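Local coordinates for vinylacetyl-CoA Delta-isomerase (Nitrosopumilus maritimus SCM1, PDB 6VJR) that dehydrates 4-hydroxybutyryl-CoA as an oxygen-tolerant archaeal enzyme that carries FAD and a [4Fe-4S] cluster, and probably also has vinylacetyl-CoA Delta-isomerase activity, at the sodium ion site and the interface of chains A and B. Residues are numbered along the deposited sequence; one frame, centred on the assembly and turned at random. Chains: chain A/B, Vinylacetyl-CoA Delta-isomerase.

Contact 1: the sodium ion site. Residues chain A 234, 236-242, 244-245, 429; chain B 230-231. With NA (sodium ion), chain C; NA (sodium ion), chain D.
A short 3-10 helix, 234-238, and the loop after it surround one sodium ion and reach a second, both of which may come from purification or crystallisation, and the same segment meets chain B through stacked arginines. The inner ion, chain C, has near-octahedral coordination: the backbone carbonyls of A:Arg236, A:Glu239 and A:Gly241, two waters, and the carboxylate oxygen OD1 of A:Asp245 at 2.4 Å. The outer ion, chain D, is a distorted six-coordinate site bound by A:Ser237 O and by waters, among them water 1, which bridges the two ions. They lie 4.5 Å apart.

While its carbonyl binds sodium, the side chain of A:Arg236 runs away extended toward chain B. Its guanidinium grips A:Glu429 end-on, NH1 to OE1 at 2.9 Å and NH2 to OE2, meeting both oxygens from above the carboxylate plane; NH1 also donates to A:Asp244 O. Over one face lies the guanidinium of B:Arg230, the planes 25° apart, with A:Arg236 NE above the centre of the B:Arg230 group. Such like-charged stacking is likely to be eased by A:Glu429 on one arginine and by A:Glu239 and A:Asp244 on the other. B:Arg230, bent at chi3 (72°), meets A:Glu239 tip to tip and nearly coplanar, its NH2 and NH1 using the syn lone pairs of OE1 and OE2. An alanine in place of A:Arg236 would lose the stacking face, the grip on A:Glu429 and the bond to A:Asp244 O, and would probably loosen this junction between chains. B:Arg230 NH1 donates again to A:Asp244 OD2 at 3.0 Å, in the guanidinium plane but from above a carboxylate turned 80° to it.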
# COMPACT_ATOMS: atom_id res chain seq x y z
N ASP A 234 27.21 8.96 -12.45
CA ASP A 234 28.46 8.23 -12.61
C ASP A 234 29.68 9.17 -12.56
O ASP A 234 30.66 8.91 -11.87
CB ASP A 234 28.45 7.39 -13.87
CG ASP A 234 27.94 8.02 -15.17
OD1 ASP A 234 27.78 9.28 -15.24
OD2 ASP A 234 27.63 7.25 -16.11
N ARG A 236 30.33 11.97 -11.28
CA ARG A 236 30.77 12.67 -10.10
C ARG A 236 32.07 12.06 -9.57
O ARG A 236 32.88 12.74 -8.92
CB ARG A 236 29.72 12.66 -9.00
CG ARG A 236 28.52 13.51 -9.40
CD ARG A 236 27.58 13.70 -8.28
NE ARG A 236 26.34 14.39 -8.64
CZ ARG A 236 25.39 14.73 -7.80
NH1 ARG A 236 25.55 14.52 -6.52
NH2 ARG A 236 24.25 15.30 -8.22
N SER A 237 32.20 10.75 -9.78
CA SER A 237 33.39 10.03 -9.37
C SER A 237 34.65 10.62 -9.99
O SER A 237 35.71 10.52 -9.39
CB SER A 237 33.28 8.56 -9.73
OG SER A 237 33.24 8.38 -11.14
N MET A 238 34.54 11.14 -11.21
CA MET A 238 35.64 11.65 -11.99
C MET A 238 35.94 13.12 -11.69
O MET A 238 36.92 13.64 -12.21
CB MET A 238 35.35 11.47 -13.48
CG MET A 238 35.21 9.99 -13.82
SD MET A 238 34.44 9.61 -15.40
CE MET A 238 35.60 10.35 -16.55
N GLU A 239 35.07 13.78 -10.93
CA GLU A 239 35.27 15.16 -10.52
C GLU A 239 36.15 15.16 -9.27
O GLU A 239 36.07 14.25 -8.45
CB GLU A 239 33.98 15.86 -10.11
CG GLU A 239 32.84 15.85 -11.13
CD GLU A 239 31.48 16.22 -10.51
OE1 GLU A 239 30.47 16.17 -11.29
OE2 GLU A 239 31.42 16.55 -9.25
N GLU A 240 36.99 16.19 -9.15
CA GLU A 240 37.74 16.40 -7.93
C GLU A 240 36.74 16.68 -6.82
O GLU A 240 35.66 17.28 -7.03
CB GLU A 240 38.73 17.55 -8.03
CG GLU A 240 39.76 17.32 -9.13
CD GLU A 240 41.08 16.75 -8.64
OE1 GLU A 240 41.05 15.70 -7.95
OE2 GLU A 240 42.14 17.36 -8.93
N GLY A 241 37.08 16.18 -5.66
CA GLY A 241 36.27 16.31 -4.48
C GLY A 241 35.45 15.04 -4.29
O GLY A 241 35.01 14.42 -5.26
N ASP A 242 35.20 14.68 -3.03
CA ASP A 242 34.52 13.45 -2.71
C ASP A 242 33.13 13.64 -2.09
O ASP A 242 32.40 12.68 -1.97
CB ASP A 242 35.40 12.62 -1.79
CG ASP A 242 36.65 12.03 -2.45
OD1 ASP A 242 36.71 11.98 -3.73
OD2 ASP A 242 37.55 11.61 -1.69
N ASP A 244 30.33 15.24 -3.17
CA ASP A 244 29.15 15.13 -4.03
C ASP A 244 28.89 13.68 -4.46
O ASP A 244 27.79 13.34 -4.84
CB ASP A 244 29.22 16.11 -5.19
CG ASP A 244 29.22 17.57 -4.77
OD1 ASP A 244 28.86 17.81 -3.60
OD2 ASP A 244 29.59 18.44 -5.61
N ASP A 245 29.89 12.80 -4.35
CA ASP A 245 29.72 11.39 -4.63
C ASP A 245 28.79 10.67 -3.63
O ASP A 245 28.24 9.59 -3.95
CB ASP A 245 31.04 10.62 -4.55
CG ASP A 245 32.24 11.11 -5.36
OD1 ASP A 245 32.33 12.31 -5.67
OD2 ASP A 245 33.11 10.29 -5.71
N GLU A 429 21.15 11.22 -1.28
CA GLU A 429 20.99 11.40 -2.72
C GLU A 429 21.59 10.23 -3.50
O GLU A 429 21.00 9.68 -4.42
CB GLU A 429 21.61 12.74 -3.13
CG GLU A 429 21.38 13.11 -4.58
CD GLU A 429 22.33 14.17 -5.18
OE1 GLU A 429 23.42 14.40 -4.59
OE2 GLU A 429 21.99 14.80 -6.22
N ARG B 230 22.89 21.63 -7.38
CA ARG B 230 23.13 20.46 -8.21
C ARG B 230 21.83 19.68 -8.44
O ARG B 230 20.87 19.76 -7.69
CB ARG B 230 24.20 19.52 -7.63
CG ARG B 230 25.59 20.10 -7.57
CD ARG B 230 26.64 19.02 -7.51
NE ARG B 230 26.78 18.33 -8.79
CZ ARG B 230 27.87 17.68 -9.19
NH1 ARG B 230 28.91 17.54 -8.37
NH2 ARG B 230 27.93 17.20 -10.41
N GLN B 231 21.83 18.86 -9.46
CA GLN B 231 20.79 17.87 -9.67
C GLN B 231 21.44 16.53 -10.02
O GLN B 231 22.53 16.51 -10.59
CB GLN B 231 19.83 18.23 -10.79
CG GLN B 231 19.14 19.56 -10.52
CD GLN B 231 18.09 19.86 -11.56
OE1 GLN B 231 18.22 19.50 -12.73
NE2 GLN B 231 17.02 20.54 -11.14
NA NA C . 34.00 13.42 -6.99
NA NA D . 37.04 10.15 -7.42
O HOH W 1 35.31 11.56 -6.41
O HOH W 2 32.88 15.68 -7.06
O HOH W 3 36.46 7.72 -7.43
O HOH W 4 37.87 9.65 -4.99
O HOH W 5 39.00 9.67 -7.67
O HOH W 6 37.62 12.20 -7.73

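Contact 2: the interface of chains A and B. Residues chain A 314-316, 411-413, 421; chain B 152-155.
B:Arg154, with 58 Å² of its surface hidden, is the centre of a loop-to-helix-end junction between two copies of the subunit. Its backbone N donates to A:Asn314 O, at the C-terminal end of helix 295-314, over 2.9 Å and nearly along the C=O axis. The side chain then folds over the same residue: a bend at chi2 (60°) lays CD against A:Asn314 CB, while CB packs on the CG1 branch of A:Val316 at 3.8 Å. At the tip, NH1 turns back to its own loop and meets a lone pair of B:Gly152 O at 2.8 Å, in the guanidinium plane, which should restrain rotation of that group.

One face of the B:Arg154 guanidinium is approached by NH2 of A:Arg421, offset toward the rim, the two planes 50° apart. That second arginine is held from its own side: its NE and NH2 both grip the side-chain oxygen OD1 of A:Asn314, with NE lying nearly along the C=O axis at 3.0 Å. A:Asn314 thus serves chain B with its backbone carbonyl and positions A:Arg421 with its amide oxygen.

B:Asp153 has 34 Å² of its surface hidden by chain A. CG stands anti to the backbone N (chi1 -173°), placing OD2 alongside A:Arg413 CB at 3.6 Å. OD1 faces A:Gly315 and accepts both N and OG of B:Ser155 from above the carboxylate plane, which is likely to hold the turn. Water 7 joins A:Ala411 O to B:Gly152 N at the other end. B:Arg154 is also an FAD-binding residue, and A:Asn314 and A:Val316 belong to the flavin pocket; if this interface is the biological one, it would bring flavin-site residues of both chains together.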
# COMPACT_ATOMS: atom_id res chain seq x y z
N ASN A 314 19.14 18.32 11.66
CA ASN A 314 18.09 19.29 11.44
C ASN A 314 17.45 19.77 12.72
O ASN A 314 16.67 20.71 12.66
CB ASN A 314 17.00 18.81 10.49
CG ASN A 314 17.44 18.64 9.06
OD1 ASN A 314 18.42 19.24 8.62
ND2 ASN A 314 16.65 17.90 8.28
N GLY A 315 17.67 19.10 13.84
CA GLY A 315 17.11 19.53 15.10
C GLY A 315 15.76 18.90 15.47
O GLY A 315 15.19 19.33 16.47
N VAL A 316 15.34 17.83 14.76
CA VAL A 316 14.08 17.18 15.00
C VAL A 316 14.20 15.66 15.07
O VAL A 316 13.36 14.96 14.53
CB VAL A 316 13.06 17.64 13.94
CG1 VAL A 316 12.59 19.06 14.22
CG2 VAL A 316 13.57 17.47 12.52
N ALA A 411 23.46 25.93 7.93
CA ALA A 411 23.43 25.47 9.31
C ALA A 411 22.20 24.61 9.59
O ALA A 411 21.10 24.86 9.14
CB ALA A 411 23.46 26.65 10.23
N GLY A 412 22.39 23.59 10.39
CA GLY A 412 21.31 22.89 11.05
C GLY A 412 21.21 23.40 12.49
O GLY A 412 21.32 24.61 12.77
N ARG A 413 20.97 22.49 13.41
CA ARG A 413 21.04 22.85 14.81
C ARG A 413 22.45 23.29 15.21
O ARG A 413 23.45 22.94 14.56
CB ARG A 413 20.55 21.71 15.70
CG ARG A 413 21.44 20.50 15.69
CD ARG A 413 21.07 19.57 16.82
NE ARG A 413 21.85 18.34 16.69
CZ ARG A 413 23.04 18.11 17.18
NH1 ARG A 413 23.61 16.93 17.01
NH2 ARG A 413 23.67 19.05 17.85
N ARG A 421 26.56 17.91 7.55
CA ARG A 421 25.20 17.92 7.04
C ARG A 421 25.17 17.73 5.53
O ARG A 421 24.37 16.96 5.01
CB ARG A 421 24.52 19.18 7.53
CG ARG A 421 23.05 19.28 7.22
CD ARG A 421 22.39 20.40 8.02
NE ARG A 421 20.95 20.51 7.72
CZ ARG A 421 20.35 21.41 6.94
NH1 ARG A 421 21.04 22.39 6.40
NH2 ARG A 421 19.06 21.24 6.65
N GLY B 152 17.70 26.83 9.58
CA GLY B 152 18.55 26.49 10.72
C GLY B 152 18.03 25.29 11.50
O GLY B 152 17.80 24.21 10.94
N ASP B 153 17.88 25.47 12.81
CA ASP B 153 17.32 24.46 13.69
C ASP B 153 15.81 24.41 13.48
O ASP B 153 15.09 25.34 13.87
CB ASP B 153 17.62 24.75 15.15
CG ASP B 153 17.22 23.69 16.15
OD1 ASP B 153 16.29 22.94 15.85
OD2 ASP B 153 17.86 23.62 17.23
N ARG B 154 15.31 23.30 12.93
CA ARG B 154 13.89 23.17 12.60
C ARG B 154 12.93 23.24 13.81
O ARG B 154 11.73 23.46 13.65
CB ARG B 154 13.63 21.86 11.84
CG ARG B 154 13.85 21.92 10.35
CD ARG B 154 15.22 22.29 9.90
NE ARG B 154 15.35 22.25 8.44
CZ ARG B 154 16.09 23.05 7.70
NH1 ARG B 154 17.02 23.79 8.26
NH2 ARG B 154 15.96 23.05 6.39
N SER B 155 13.45 22.99 15.01
CA SER B 155 12.68 23.01 16.23
C SER B 155 12.51 24.42 16.81
O SER B 155 11.81 24.56 17.82
CB SER B 155 13.31 22.10 17.25
OG SER B 155 14.48 22.65 17.82
O HOH W 7 19.73 26.38 7.43

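The centres of contact 1 and contact 2 lie about 25 Å apart, and both join chains A and B. Helix 418-432 of chain A connects them: A:Arg421, near its start, serves contact 2, and A:Glu429, two turns further on, serves contact 1. In each place an arginine of one chain faces an arginine of the other, with the chain A member held by a helix-borne acceptor. The interface is two-fold symmetric, so each contact has a twin with the chains exchanged. One helix may therefore link an ion-bearing loop to the flavin-side junction within the four-subunit deposited assembly.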